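Local coordinates for protein Ac-ASP-7 (Ancylostoma caninum, PDB 3S6S) that is a hookworm-secreted member of the pathogenesis-related SCP/TAPS family, of unknown function but probably involved in the parasite's dealings with its host, at residues Ser10-Asp15 / Leu50-Gly55; Ala44-Gly49 / Asn173-Phe178; Glu58-Glu63 / Val137-Lys142; Tyr111-Arg116 / Cys162-Gly167. One frame throughout, in Å; residues are numbered along the deposited sequence.

Contact 1. Residues Ser10-Asp15 / Leu50-Gly55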
loop_
_atom_site.group_PDB
_atom_site.type_symbol
_atom_site.label_atom_id
_atom_site.label_comp_id
_atom_site.label_asym_id
_atom_site.label_seq_id
_atom_site.Cartn_x
_atom_site.Cartn_y
_atom_site.Cartn_z
ATOM N N SER A 10 -16.352 4.035 -6.272
ATOM C CA SER A 10 -16.733 3.766 -4.879
ATOM C C SER A 10 -17.634 2.531 -4.761
ATOM O O SER A 10 -18.846 2.651 -4.553
ATOM C CB SER A 10 -17.437 4.968 -4.237
ATOM O OG SER A 10 -17.290 4.914 -2.833
ATOM N N GLY A 11 -17.033 1.349 -4.861
ATOM C CA GLY A 11 -15.590 1.237 -4.966
ATOM C C GLY A 11 -15.073 0.928 -3.580
ATOM O O GLY A 11 -14.759 -0.211 -3.265
ATOM N N CYS A 12 -14.999 1.946 -2.739
ATOM C CA CYS A 12 -14.708 1.727 -1.338
ATOM C C CYS A 12 -15.907 1.078 -0.656
ATOM O O CYS A 12 -16.763 1.765 -0.110
ATOM C CB CYS A 12 -14.378 3.049 -0.646
ATOM S SG CYS A 12 -12.726 3.640 -0.996
ATOM N N MET A 13 -15.986 -0.245 -0.688
ATOM C CA MET A 13 -17.029 -0.901 0.075
ATOM C C MET A 13 -16.530 -1.564 1.353
ATOM O O MET A 13 -17.309 -1.812 2.280
ATOM C CB MET A 13 -17.931 -1.809 -0.781
ATOM C CG MET A 13 -17.272 -2.677 -1.805
ATOM S SD MET A 13 -18.531 -3.467 -2.848
ATOM C CE MET A 13 -18.248 -2.562 -4.368
ATOM N N VAL A 14 -15.226 -1.804 1.434
ATOM C CA VAL A 14 -14.641 -2.301 2.679
ATOM C C VAL A 14 -14.825 -1.266 3.789
ATOM O O VAL A 14 -14.624 -0.079 3.549
ATOM C CB VAL A 14 -13.147 -2.644 2.507
ATOM C CG1 VAL A 14 -12.451 -2.671 3.845
ATOM C CG2 VAL A 14 -12.996 -3.987 1.772
ATOM N N ASP A 15 -15.193 -1.719 4.993
ATOM C CA ASP A 15 -15.448 -0.822 6.136
ATOM C C ASP A 15 -14.226 -0.051 6.600
ATOM O O ASP A 15 -13.103 -0.572 6.641
ATOM C CB ASP A 15 -16.027 -1.561 7.351
ATOM C CG ASP A 15 -17.438 -2.079 7.117
ATOM O OD1 ASP A 15 -17.817 -3.070 7.788
ATOM O OD2 ASP A 15 -18.165 -1.511 6.269
ATOM N N LEU A 50 1.096 6.188 -0.177
ATOM C CA LEU A 50 0.147 5.614 -1.102
ATOM C C LEU A 50 -1.208 6.279 -0.904
ATOM O O LEU A 50 -1.773 6.286 0.193
ATOM C CB LEU A 50 0.027 4.109 -0.900
ATOM C CG LEU A 50 1.282 3.251 -1.037
ATOM C CD1 LEU A 50 0.944 1.821 -0.678
ATOM C CD2 LEU A 50 1.842 3.326 -2.451
ATOM N N VAL A 51 -1.736 6.844 -1.977
ATOM C CA VAL A 51 -3.101 7.309 -1.949
ATOM C C VAL A 51 -4.042 6.111 -1.971
ATOM O O VAL A 51 -3.926 5.254 -2.836
ATOM C CB VAL A 51 -3.386 8.212 -3.149
ATOM C CG1 VAL A 51 -4.876 8.424 -3.298
ATOM C CG2 VAL A 51 -2.632 9.525 -2.993
ATOM N N TYR A 52 -4.957 6.048 -1.004
ATOM C CA TYR A 52 -6.003 5.035 -1.014
ATOM C C TYR A 52 -7.045 5.348 -2.084
ATOM O O TYR A 52 -7.668 6.409 -2.071
ATOM C CB TYR A 52 -6.681 4.849 0.357
ATOM C CG TYR A 52 -7.423 3.529 0.375
ATOM C CD1 TYR A 52 -6.816 2.384 0.876
ATOM C CD2 TYR A 52 -8.687 3.413 -0.193
ATOM C CE1 TYR A 52 -7.461 1.166 0.847
ATOM C CE2 TYR A 52 -9.350 2.199 -0.225
ATOM C CZ TYR A 52 -8.732 1.077 0.294
ATOM O OH TYR A 52 -9.380 -0.137 0.258
ATOM N N ASP A 53 -7.227 4.408 -3.002
ATOM C CA ASP A 53 -7.980 4.655 -4.224
ATOM C C ASP A 53 -9.088 3.618 -4.374
ATOM O O ASP A 53 -8.810 2.438 -4.627
ATOM C CB ASP A 53 -7.025 4.604 -5.421
ATOM C CG ASP A 53 -7.721 4.824 -6.768
ATOM O OD1 ASP A 53 -8.889 4.414 -6.968
ATOM O OD2 ASP A 53 -7.063 5.402 -7.659
ATOM N N CYS A 54 -10.334 4.077 -4.237
ATOM C CA CYS A 54 -11.513 3.214 -4.285
ATOM C C CYS A 54 -11.629 2.469 -5.598
ATOM O O CYS A 54 -12.136 1.349 -5.628
ATOM C CB CYS A 54 -12.796 4.012 -4.051
ATOM S SG CYS A 54 -12.826 4.981 -2.526
ATOM N N GLY A 55 -11.179 3.101 -6.677
ATOM C CA GLY A 55 -11.112 2.454 -7.974
ATOM C C GLY A 55 -10.218 1.232 -7.926
ATOM O O GLY A 55 -10.599 0.161 -8.401
#
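A disulfide joins Cys12 to Cys54, tying the loop after strand 6-7 to the first turn of helix 54-65. The two sulfurs lie 2.0 Å apart with a chi3 of -85°, a relaxed, left-handed bridge. Each SG stands anti to its own carbonyl carbon, beside its backbone N (chi1 -77° in Cys12, -55° in Cys54), and from there each reaches across to the other. Cys12 SG also meets the ring of Tyr52, coming in at its edge near the ring plane, 3.8 Å from CE2; this is a sulfur-aromatic contact at the rim, not over the face. Beside the bridge the backbone of Ser10 and Gly11 closes on Cys54, with Gly11 CA 3.5 Å from Cys54 O and Ser10 CA 4.0 Å from Cys54 CB. Cys12 is the centre of an inverse gamma turn, whose bond from Met13 N to Gly11 O is weak.

The next shell fixes these groups. Tyr52 is held at its far end, where OH pairs with Glu57 and with the backbone N of Cys119, and Phe117 meets its ring edge-to-face. The other carboxylate oxygen of Glu57 accepts from the backbone N of Met13 and of Val14, so one side chain holds both the Tyr52 hydroxyl and the chain just after Cys12. Asp53 occupies the N-cap of the helix, with a weak capping bond from Gly55 N to OD1 (2.7 Å).

Glu57 thus adds two backbone bonds to a loop whose covalent link, between segments sharing no direct hydrogen bond, is the disulfide, consistent with a secreted protein.

Contact 2. Residues Ala44-Gly49 / Asn173-Phe178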
loop_
_atom_site.group_PDB
_atom_site.type_symbol
_atom_site.label_atom_id
_atom_site.label_comp_id
_atom_site.label_asym_id
_atom_site.label_seq_id
_atom_site.Cartn_x
_atom_site.Cartn_y
_atom_site.Cartn_z
ATOM N N ALA A 44 17.564 6.253 4.588
ATOM C CA ALA A 44 16.516 7.215 4.270
ATOM C C ALA A 44 16.399 7.389 2.772
ATOM O O ALA A 44 17.363 7.172 2.033
ATOM C CB ALA A 44 16.817 8.565 4.931
ATOM N N ARG A 45 15.217 7.777 2.314
ATOM C CA ARG A 45 15.027 7.990 0.886
ATOM C C ARG A 45 13.774 8.796 0.595
ATOM O O ARG A 45 12.924 8.997 1.468
ATOM C CB ARG A 45 14.934 6.653 0.145
ATOM C CG ARG A 45 13.784 5.774 0.611
ATOM C CD ARG A 45 14.308 4.623 1.460
ATOM N NE ARG A 45 14.388 3.393 0.681
ATOM C CZ ARG A 45 15.192 2.370 0.953
ATOM N NH1 ARG A 45 16.020 2.406 1.984
ATOM N NH2 ARG A 45 15.164 1.303 0.170
ATOM N N GLU A 46 13.672 9.244 -0.651
ATOM C CA GLU A 46 12.438 9.815 -1.147
ATOM C C GLU A 46 11.408 8.705 -1.111
ATOM O O GLU A 46 11.678 7.577 -1.535
ATOM C CB GLU A 46 12.618 10.336 -2.568
ATOM C CG GLU A 46 11.356 10.895 -3.183
ATOM C CD GLU A 46 11.606 11.569 -4.505
ATOM O OE1 GLU A 46 12.766 11.924 -4.787
ATOM O OE2 GLU A 46 10.641 11.748 -5.274
ATOM N N MET A 47 10.238 9.012 -0.574
ATOM C CA MET A 47 9.169 8.034 -0.502
ATOM C C MET A 47 7.840 8.712 -0.824
ATOM O O MET A 47 7.602 9.852 -0.419
ATOM C CB MET A 47 9.147 7.389 0.883
ATOM C CG MET A 47 8.045 6.348 1.099
ATOM S SD MET A 47 8.345 4.740 0.335
ATOM C CE MET A 47 9.746 4.145 1.298
ATOM N N TYR A 48 6.991 8.027 -1.582
ATOM C CA TYR A 48 5.644 8.521 -1.831
ATOM C C TYR A 48 4.702 7.809 -0.906
ATOM O O TYR A 48 4.835 6.613 -0.713
ATOM C CB TYR A 48 5.233 8.295 -3.287
ATOM C CG TYR A 48 5.675 9.437 -4.161
ATOM C CD1 TYR A 48 7.030 9.674 -4.376
ATOM C CD2 TYR A 48 4.749 10.311 -4.737
ATOM C CE1 TYR A 48 7.459 10.723 -5.148
ATOM C CE2 TYR A 48 5.171 11.374 -5.518
ATOM C CZ TYR A 48 6.537 11.570 -5.717
ATOM O OH TYR A 48 6.996 12.608 -6.479
ATOM N N GLY A 49 3.777 8.543 -0.299
ATOM C CA GLY A 49 2.714 7.904 0.453
ATOM C C GLY A 49 1.810 7.230 -0.569
ATOM O O GLY A 49 1.767 7.641 -1.725
ATOM N N ASN A 173 6.525 13.835 5.779
ATOM C CA ASN A 173 7.668 13.304 5.037
ATOM C C ASN A 173 7.343 12.214 4.001
ATOM O O ASN A 173 8.196 11.406 3.631
ATOM C CB ASN A 173 8.878 12.969 5.931
ATOM C CG ASN A 173 8.597 11.870 6.924
ATOM O OD1 ASN A 173 8.495 12.122 8.134
ATOM N ND2 ASN A 173 8.488 10.632 6.428
ATOM N N LEU A 174 6.106 12.231 3.519
ATOM C CA LEU A 174 5.741 11.445 2.356
ATOM C C LEU A 174 5.371 12.393 1.221
ATOM O O LEU A 174 4.808 13.461 1.469
ATOM C CB LEU A 174 4.586 10.493 2.678
ATOM C CG LEU A 174 4.930 9.379 3.676
ATOM C CD1 LEU A 174 3.686 8.636 4.097
ATOM C CD2 LEU A 174 5.963 8.420 3.082
ATOM N N CYS A 175 5.732 12.010 -0.009
ATOM C CA CYS A 175 5.286 12.688 -1.226
ATOM C C CYS A 175 3.943 12.126 -1.692
ATOM O O CYS A 175 3.736 10.914 -1.702
ATOM C CB CYS A 175 6.322 12.532 -2.337
ATOM S SG CYS A 175 7.959 13.198 -1.927
ATOM N N TYR A 176 3.022 13.004 -2.061
ATOM C CA TYR A 176 1.729 12.569 -2.580
ATOM C C TYR A 176 1.462 13.165 -3.959
ATOM O O TYR A 176 1.548 14.376 -4.146
ATOM C CB TYR A 176 0.596 12.961 -1.626
ATOM C CG TYR A 176 0.599 12.225 -0.306
ATOM C CD1 TYR A 176 1.390 12.657 0.760
ATOM C CD2 TYR A 176 -0.189 11.103 -0.118
ATOM C CE1 TYR A 176 1.387 11.989 1.974
ATOM C CE2 TYR A 176 -0.190 10.428 1.085
ATOM C CZ TYR A 176 0.596 10.885 2.132
ATOM O OH TYR A 176 0.588 10.212 3.329
ATOM N N THR A 177 1.154 12.314 -4.928
ATOM C CA THR A 177 0.665 12.804 -6.203
ATOM C C THR A 177 -0.626 12.089 -6.568
ATOM O O THR A 177 -0.842 10.965 -6.150
ATOM C CB THR A 177 1.705 12.667 -7.326
ATOM O OG1 THR A 177 1.120 13.108 -8.555
ATOM C CG2 THR A 177 2.144 11.221 -7.486
ATOM N N PHE A 178 -1.484 12.753 -7.331
ATOM C CA PHE A 178 -2.749 12.178 -7.755
ATOM C C PHE A 178 -2.743 11.939 -9.249
ATOM O O PHE A 178 -3.740 11.518 -9.824
ATOM C CB PHE A 178 -3.919 13.089 -7.376
ATOM C CG PHE A 178 -4.093 13.252 -5.899
ATOM C CD1 PHE A 178 -3.464 14.290 -5.221
ATOM C CD2 PHE A 178 -4.855 12.349 -5.181
ATOM C CE1 PHE A 178 -3.600 14.432 -3.857
ATOM C CE2 PHE A 178 -5.011 12.487 -3.835
ATOM C CZ PHE A 178 -4.378 13.543 -3.164
HETATM O O HOH W 1 9.438 11.492 1.448
HETATM O O HOH W 2 1.019 9.587 -3.652
#
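Two backbone hydrogen bonds flank Tyr48 and bridge it to Cys175, near the C terminus, where the Cys156-Cys170 and Cys162-Cys175 disulfides cluster. Cys175 N donates to Met47 O over 2.9 Å, nearly straight at 173° and in the carbonyl plane, and Gly49 N donates to Cys175 O over 2.8 Å, less straight. Serving the residues before and after Tyr48, the bonds form a single parallel bridge. A water extends it at each end: one lies between Met47 N and Asn173 O, suspiciously close to the latter (2.5 Å), the other accepts from Thr177 N and lies 2.8 Å from Gly49 O.

The packing centres on the Tyr48 ring. Cys175 CB sits over the middle of one face, 3.3 Å from the centroid, and SG lies over the same ring in a sulfur-aromatic contact before joining Cys162 in a disulfide. Thr177 CG2 reaches the ring obliquely, while the hydroxyl of Tyr48 is bonded to Tyr165 N and Ser168 OG. Met47, CG anti to its backbone N (chi1 179°), lays CG alongside Leu174 CD2 at 3.5 Å. Gly49 is held against the Tyr176 ring, its CA 3.8 Å above the plane and offset toward the rim.

Contact 3. Residues Glu58-Glu63 / Val137-Lys142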
loop_
_atom_site.group_PDB
_atom_site.type_symbol
_atom_site.label_atom_id
_atom_site.label_comp_id
_atom_site.label_asym_id
_atom_site.label_seq_id
_atom_site.Cartn_x
_atom_site.Cartn_y
_atom_site.Cartn_z
ATOM N N GLU A 58 -11.810 -1.544 -5.962
ATOM C CA GLU A 58 -12.691 -2.276 -6.839
ATOM C C GLU A 58 -11.911 -3.236 -7.769
ATOM O O GLU A 58 -12.385 -4.335 -8.086
ATOM C CB GLU A 58 -13.562 -1.296 -7.630
ATOM C CG GLU A 58 -14.488 -1.914 -8.684
ATOM C CD GLU A 58 -15.318 -3.113 -8.190
ATOM O OE1 GLU A 58 -15.687 -3.961 -9.046
ATOM O OE2 GLU A 58 -15.605 -3.209 -6.973
ATOM N N GLU A 59 -10.718 -2.837 -8.201
ATOM C CA GLU A 59 -9.908 -3.765 -8.983
ATOM C C GLU A 59 -9.465 -4.926 -8.092
ATOM O O GLU A 59 -9.459 -6.077 -8.511
ATOM C CB GLU A 59 -8.700 -3.079 -9.640
ATOM C CG GLU A 59 -9.033 -1.871 -10.541
ATOM C CD GLU A 59 -7.831 -1.428 -11.375
ATOM O OE1 GLU A 59 -7.979 -0.496 -12.197
ATOM O OE2 GLU A 59 -6.739 -2.030 -11.214
ATOM N N ALA A 60 -9.132 -4.631 -6.844
ATOM C CA ALA A 60 -8.766 -5.700 -5.927
ATOM C C ALA A 60 -9.930 -6.686 -5.756
ATOM O O ALA A 60 -9.716 -7.903 -5.708
ATOM C CB ALA A 60 -8.311 -5.142 -4.593
ATOM N N ARG A 61 -11.155 -6.160 -5.688
ATOM C CA ARG A 61 -12.340 -7.002 -5.591
ATOM C C ARG A 61 -12.483 -7.883 -6.833
ATOM O O ARG A 61 -12.875 -9.044 -6.728
ATOM C CB ARG A 61 -13.606 -6.167 -5.391
ATOM C CG ARG A 61 -14.849 -7.006 -5.040
ATOM C CD ARG A 61 -16.189 -6.227 -5.100
ATOM N NE ARG A 61 -16.538 -5.821 -6.465
ATOM C CZ ARG A 61 -16.966 -6.650 -7.428
ATOM N NH1 ARG A 61 -17.112 -7.956 -7.189
ATOM N NH2 ARG A 61 -17.248 -6.181 -8.646
ATOM N N LYS A 62 -12.168 -7.334 -8.006
ATOM C CA LYS A 62 -12.245 -8.098 -9.243
ATOM C C LYS A 62 -11.180 -9.193 -9.227
ATOM O O LYS A 62 -11.415 -10.324 -9.690
ATOM C CB LYS A 62 -12.028 -7.203 -10.464
ATOM C CG LYS A 62 -12.993 -6.046 -10.611
ATOM C CD LYS A 62 -14.156 -6.386 -11.513
ATOM C CE LYS A 62 -14.523 -5.209 -12.408
ATOM N NZ LYS A 62 -14.999 -4.014 -11.651
ATOM N N GLU A 63 -10.012 -8.835 -8.692
ATOM C CA GLU A 63 -8.884 -9.755 -8.585
ATOM C C GLU A 63 -9.213 -10.956 -7.693
ATOM O O GLU A 63 -8.736 -12.065 -7.934
ATOM C CB GLU A 63 -7.638 -9.035 -8.060
ATOM C CG GLU A 63 -6.469 -9.959 -7.794
ATOM C CD GLU A 63 -5.899 -10.525 -9.078
ATOM O OE1 GLU A 63 -5.362 -11.650 -9.064
ATOM O OE2 GLU A 63 -5.995 -9.840 -10.107
ATOM N N VAL A 137 -6.851 -8.964 -1.019
ATOM C CA VAL A 137 -5.828 -8.527 -1.954
ATOM C C VAL A 137 -5.694 -7.020 -1.964
ATOM O O VAL A 137 -6.664 -6.287 -1.772
ATOM C CB VAL A 137 -5.914 -9.148 -3.421
ATOM C CG1 VAL A 137 -6.846 -10.350 -3.489
ATOM C CG2 VAL A 137 -6.237 -8.105 -4.472
ATOM N N CYS A 138 -4.456 -6.572 -2.146
ATOM C CA CYS A 138 -4.181 -5.183 -2.473
ATOM C C CYS A 138 -3.614 -5.073 -3.883
ATOM O O CYS A 138 -2.849 -5.931 -4.365
ATOM C CB CYS A 138 -3.243 -4.538 -1.464
ATOM S SG CYS A 138 -3.965 -4.423 0.178
ATOM N N VAL A 139 -4.032 -3.999 -4.527
ATOM C CA VAL A 139 -3.664 -3.669 -5.878
ATOM C C VAL A 139 -2.990 -2.300 -5.842
ATOM O O VAL A 139 -3.469 -1.356 -5.185
ATOM C CB VAL A 139 -4.917 -3.652 -6.798
ATOM C CG1 VAL A 139 -4.682 -2.770 -8.003
ATOM C CG2 VAL A 139 -5.312 -5.091 -7.198
ATOM N N TYR A 140 -1.861 -2.217 -6.534
ATOM C CA TYR A 140 -1.021 -1.036 -6.523
ATOM C C TYR A 140 -0.861 -0.516 -7.935
ATOM O O TYR A 140 -0.891 -1.284 -8.888
ATOM C CB TYR A 140 0.340 -1.378 -5.938
ATOM C CG TYR A 140 0.242 -2.061 -4.596
ATOM C CD1 TYR A 140 -0.187 -3.377 -4.504
ATOM C CD2 TYR A 140 0.580 -1.394 -3.421
ATOM C CE1 TYR A 140 -0.276 -4.009 -3.295
ATOM C CE2 TYR A 140 0.492 -2.030 -2.198
ATOM C CZ TYR A 140 0.064 -3.338 -2.150
ATOM O OH TYR A 140 -0.039 -3.986 -0.956
ATOM N N ASP A 141 -0.715 0.796 -8.076
ATOM C CA ASP A 141 -0.602 1.363 -9.405
ATOM C C ASP A 141 0.760 1.042 -10.000
ATOM O O ASP A 141 0.905 0.966 -11.216
ATOM C CB ASP A 141 -0.894 2.871 -9.408
ATOM C CG ASP A 141 0.182 3.698 -8.706
ATOM O OD1 ASP A 141 0.258 4.906 -9.006
ATOM O OD2 ASP A 141 0.940 3.168 -7.864
ATOM N N LYS A 142 1.756 0.828 -9.148
ATOM C CA LYS A 142 3.083 0.524 -9.660
ATOM C C LYS A 142 3.778 -0.658 -8.975
ATOM O O LYS A 142 3.925 -0.711 -7.759
ATOM C CB LYS A 142 3.975 1.766 -9.674
ATOM C CG LYS A 142 5.172 1.604 -10.601
ATOM C CD LYS A 142 5.953 2.902 -10.761
ATOM C CE LYS A 142 6.930 2.841 -11.951
ATOM N NZ LYS A 142 7.811 1.636 -11.914
#
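Ala60 carries the apolar part of this contact, its methyl pointing from helix 58-63 onto strand 137-140. CB comes 3.6 Å from Val137 CG2 and 3.5 Å from Val137 O, and so rests on both the side chain and the backbone of the strand. Val139, the next residue on the same strand face, places CG2 beside its backbone N (CG1 is anti to it, chi1 156°), and this methyl lies 3.7 Å from Ala60 CA. One turn further along the helix, Glu63 crosses Val137 at about a right angle and lends its CG to the packing, 3.8 Å from Val137 CG2.

The acidic groups at the border look elsewhere for their polar partners. Glu59 passes OE2 close to Val139 CG1 but forms its salt bridge with Arg75, and the carboxylate of the buried Glu63 accepts from the backbone N of Ala70 and of Gly68. On the helix side turned from the strand, Arg61 grips Glu58 side-on, NE to OE2 (2.8 Å) and NH2 to OE1 (2.7 Å), both on syn lone pairs; Lys62 NZ takes the anti lone pair of OE1, completing a salt-bridge network.

The axes of helix and strand approach to 7.3 Å at an angle of 127°. A helix laid across the face of the central mixed sheet in this way forms one layer of the alpha-beta-alpha sandwich of SCP/TAPS domains.

Contact 4. Residues Tyr111-Arg116 / Cys162-Gly167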
loop_
_atom_site.group_PDB
_atom_site.type_symbol
_atom_site.label_atom_id
_atom_site.label_comp_id
_atom_site.label_asym_id
_atom_site.label_seq_id
_atom_site.Cartn_x
_atom_site.Cartn_y
_atom_site.Cartn_z
ATOM N N TYR A 111 7.749 -0.202 -1.997
ATOM C CA TYR A 111 8.284 0.365 -3.234
ATOM C C TYR A 111 8.021 1.865 -3.320
ATOM O O TYR A 111 6.875 2.281 -3.465
ATOM C CB TYR A 111 7.615 -0.333 -4.428
ATOM C CG TYR A 111 8.101 0.082 -5.798
ATOM C CD1 TYR A 111 7.238 0.093 -6.882
ATOM C CD2 TYR A 111 9.431 0.431 -6.017
ATOM C CE1 TYR A 111 7.681 0.461 -8.148
ATOM C CE2 TYR A 111 9.878 0.805 -7.267
ATOM C CZ TYR A 111 9.000 0.820 -8.326
ATOM O OH TYR A 111 9.447 1.178 -9.578
ATOM N N PRO A 112 9.086 2.685 -3.249
ATOM C CA PRO A 112 8.947 4.150 -3.144
ATOM C C PRO A 112 8.241 4.821 -4.322
ATOM O O PRO A 112 7.808 5.956 -4.173
ATOM C CB PRO A 112 10.398 4.634 -3.046
ATOM C CG PRO A 112 11.156 3.452 -2.519
ATOM C CD PRO A 112 10.490 2.254 -3.136
ATOM N N LYS A 113 8.089 4.130 -5.451
ATOM C CA LYS A 113 7.506 4.754 -6.642
ATOM C C LYS A 113 6.059 4.350 -6.916
ATOM O O LYS A 113 5.446 4.822 -7.878
ATOM C CB LYS A 113 8.386 4.512 -7.868
ATOM C CG LYS A 113 9.766 5.122 -7.711
ATOM C CD LYS A 113 10.688 4.879 -8.908
ATOM C CE LYS A 113 12.029 5.598 -8.675
ATOM N NZ LYS A 113 13.009 5.309 -9.747
ATOM N N ALA A 114 5.512 3.473 -6.082
ATOM C CA ALA A 114 4.066 3.281 -6.067
ATOM C C ALA A 114 3.452 4.536 -5.441
ATOM O O ALA A 114 4.042 5.122 -4.545
ATOM C CB ALA A 114 3.688 2.017 -5.276
ATOM N N THR A 115 2.283 4.954 -5.912
ATOM C CA THR A 115 1.669 6.189 -5.424
ATOM C C THR A 115 0.212 6.035 -5.022
ATOM O O THR A 115 -0.368 6.953 -4.421
ATOM C CB THR A 115 1.716 7.316 -6.473
ATOM O OG1 THR A 115 0.744 7.070 -7.492
ATOM C CG2 THR A 115 3.101 7.454 -7.074
ATOM N N ARG A 116 -0.394 4.901 -5.380
ATOM C CA ARG A 116 -1.750 4.613 -4.948
ATOM C C ARG A 116 -2.052 3.125 -4.941
ATOM O O ARG A 116 -1.389 2.341 -5.634
ATOM C CB ARG A 116 -2.799 5.404 -5.749
ATOM C CG ARG A 116 -2.695 5.307 -7.239
ATOM C CD ARG A 116 -3.922 5.935 -7.897
ATOM N NE ARG A 116 -3.738 7.347 -8.214
ATOM C CZ ARG A 116 -4.723 8.249 -8.210
ATOM N NH1 ARG A 116 -5.965 7.887 -7.892
ATOM N NH2 ARG A 116 -4.466 9.518 -8.508
ATOM N N CYS A 162 10.120 16.284 -3.502
ATOM C CA CYS A 162 9.535 15.163 -4.217
ATOM C C CYS A 162 9.858 15.272 -5.698
ATOM O O CYS A 162 9.373 16.188 -6.372
ATOM C CB CYS A 162 8.029 15.119 -3.980
ATOM S SG CYS A 162 7.631 15.168 -2.228
ATOM N N THR A 163 10.673 14.334 -6.193
ATOM C CA THR A 163 11.209 14.400 -7.559
ATOM C C THR A 163 10.630 13.353 -8.514
ATOM O O THR A 163 10.643 13.552 -9.739
ATOM C CB THR A 163 12.755 14.203 -7.585
ATOM O OG1 THR A 163 13.083 12.860 -7.194
ATOM C CG2 THR A 163 13.465 15.186 -6.662
ATOM N N TYR A 164 10.154 12.232 -7.970
ATOM C CA TYR A 164 9.776 11.099 -8.809
ATOM C C TYR A 164 8.606 11.438 -9.705
ATOM O O TYR A 164 8.569 11.027 -10.859
ATOM C CB TYR A 164 9.447 9.858 -7.973
ATOM C CG TYR A 164 10.647 9.233 -7.301
ATOM C CD1 TYR A 164 10.519 8.575 -6.082
ATOM C CD2 TYR A 164 11.905 9.295 -7.890
ATOM C CE1 TYR A 164 11.607 8.004 -5.463
ATOM C CE2 TYR A 164 12.999 8.729 -7.283
ATOM C CZ TYR A 164 12.844 8.083 -6.066
ATOM O OH TYR A 164 13.937 7.510 -5.456
ATOM N N TYR A 165 7.642 12.178 -9.170
ATOM C CA TYR A 165 6.455 12.509 -9.939
ATOM C C TYR A 165 6.180 14.001 -9.914
ATOM O O TYR A 165 6.441 14.672 -8.913
ATOM C CB TYR A 165 5.235 11.736 -9.436
ATOM C CG TYR A 165 5.357 10.241 -9.602
ATOM C CD1 TYR A 165 5.151 9.638 -10.844
ATOM C CD2 TYR A 165 5.687 9.429 -8.524
ATOM C CE1 TYR A 165 5.267 8.258 -11.008
ATOM C CE2 TYR A 165 5.812 8.053 -8.677
ATOM C CZ TYR A 165 5.595 7.471 -9.920
ATOM O OH TYR A 165 5.713 6.104 -10.067
ATOM N N LYS A 166 5.634 14.496 -11.022
ATOM C CA LYS A 166 5.412 15.922 -11.231
ATOM C C LYS A 166 4.772 16.661 -10.054
ATOM O O LYS A 166 5.468 17.355 -9.298
ATOM C CB LYS A 166 4.606 16.155 -12.517
ATOM N N GLY A 167 3.456 16.525 -9.895
ATOM C CA GLY A 167 2.712 17.456 -9.049
ATOM C C GLY A 167 2.516 17.052 -7.602
ATOM O O GLY A 167 1.388 16.814 -7.158
#
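Lys113 sets out beside its backbone N (chi1 -62°) and then runs fully extended, which carries CE over one face of the Tyr164 ring; Tyr164, with CG likewise beside its backbone N (chi1 -70°), brings that ring to meet it. The two side chains cross at about a right angle. CE lies 3.7 Å from the ring centroid in a CH-pi contact, and the ammonium NZ goes further, to an off-centre cation-pi position 4.7 Å from the same centroid.

Tyr165 turns to the backbone instead. Its OH donates to Lys113 O over 2.6 Å, in the carbonyl plane and on a lone pair. Thr115 comes from the opposite direction, and its CG2 approaches Tyr165 CE2 to a doubtfully short 3.2 Å, while its OG1 is bonded to Asp141. The acceptor carbonyl belongs to a type I beta turn from Tyr111 to Ala114, closed by Ala114 N to Tyr111 O.

The turn links helix 103-110 to strand 116-123, and the tyrosines belong to the loop leading to strand 169-170. Glu46 OE2 accepts from Tyr164 N, and Tyr48 OH is bonded to Tyr165 N, so the tyrosine loop packs against both this turn and residues 44-49, which lead into strand 51-53.

In the fold
From the N terminus, contact 1 closes the first loop, round helix 16-34, and fastens the segment after strand 6-7 to the junction of strand 51-53 with helix 54-65. Contact 2 opens within that loop at 44-49 and closes only at 173-178, so it crosses contact 1 and encloses contacts 3 and 4, which cross each other. Contact 3 joins helix 54-65 to strand 133-140 of the central sheet. Contact 4 lies on the same side of the chain's centre as contact 2, to which the Cys162-Cys175 disulfide links it, while Thr115 with Asp141 connects it to contact 3. Asp53 with Arg116 bridges contacts 1 and 4.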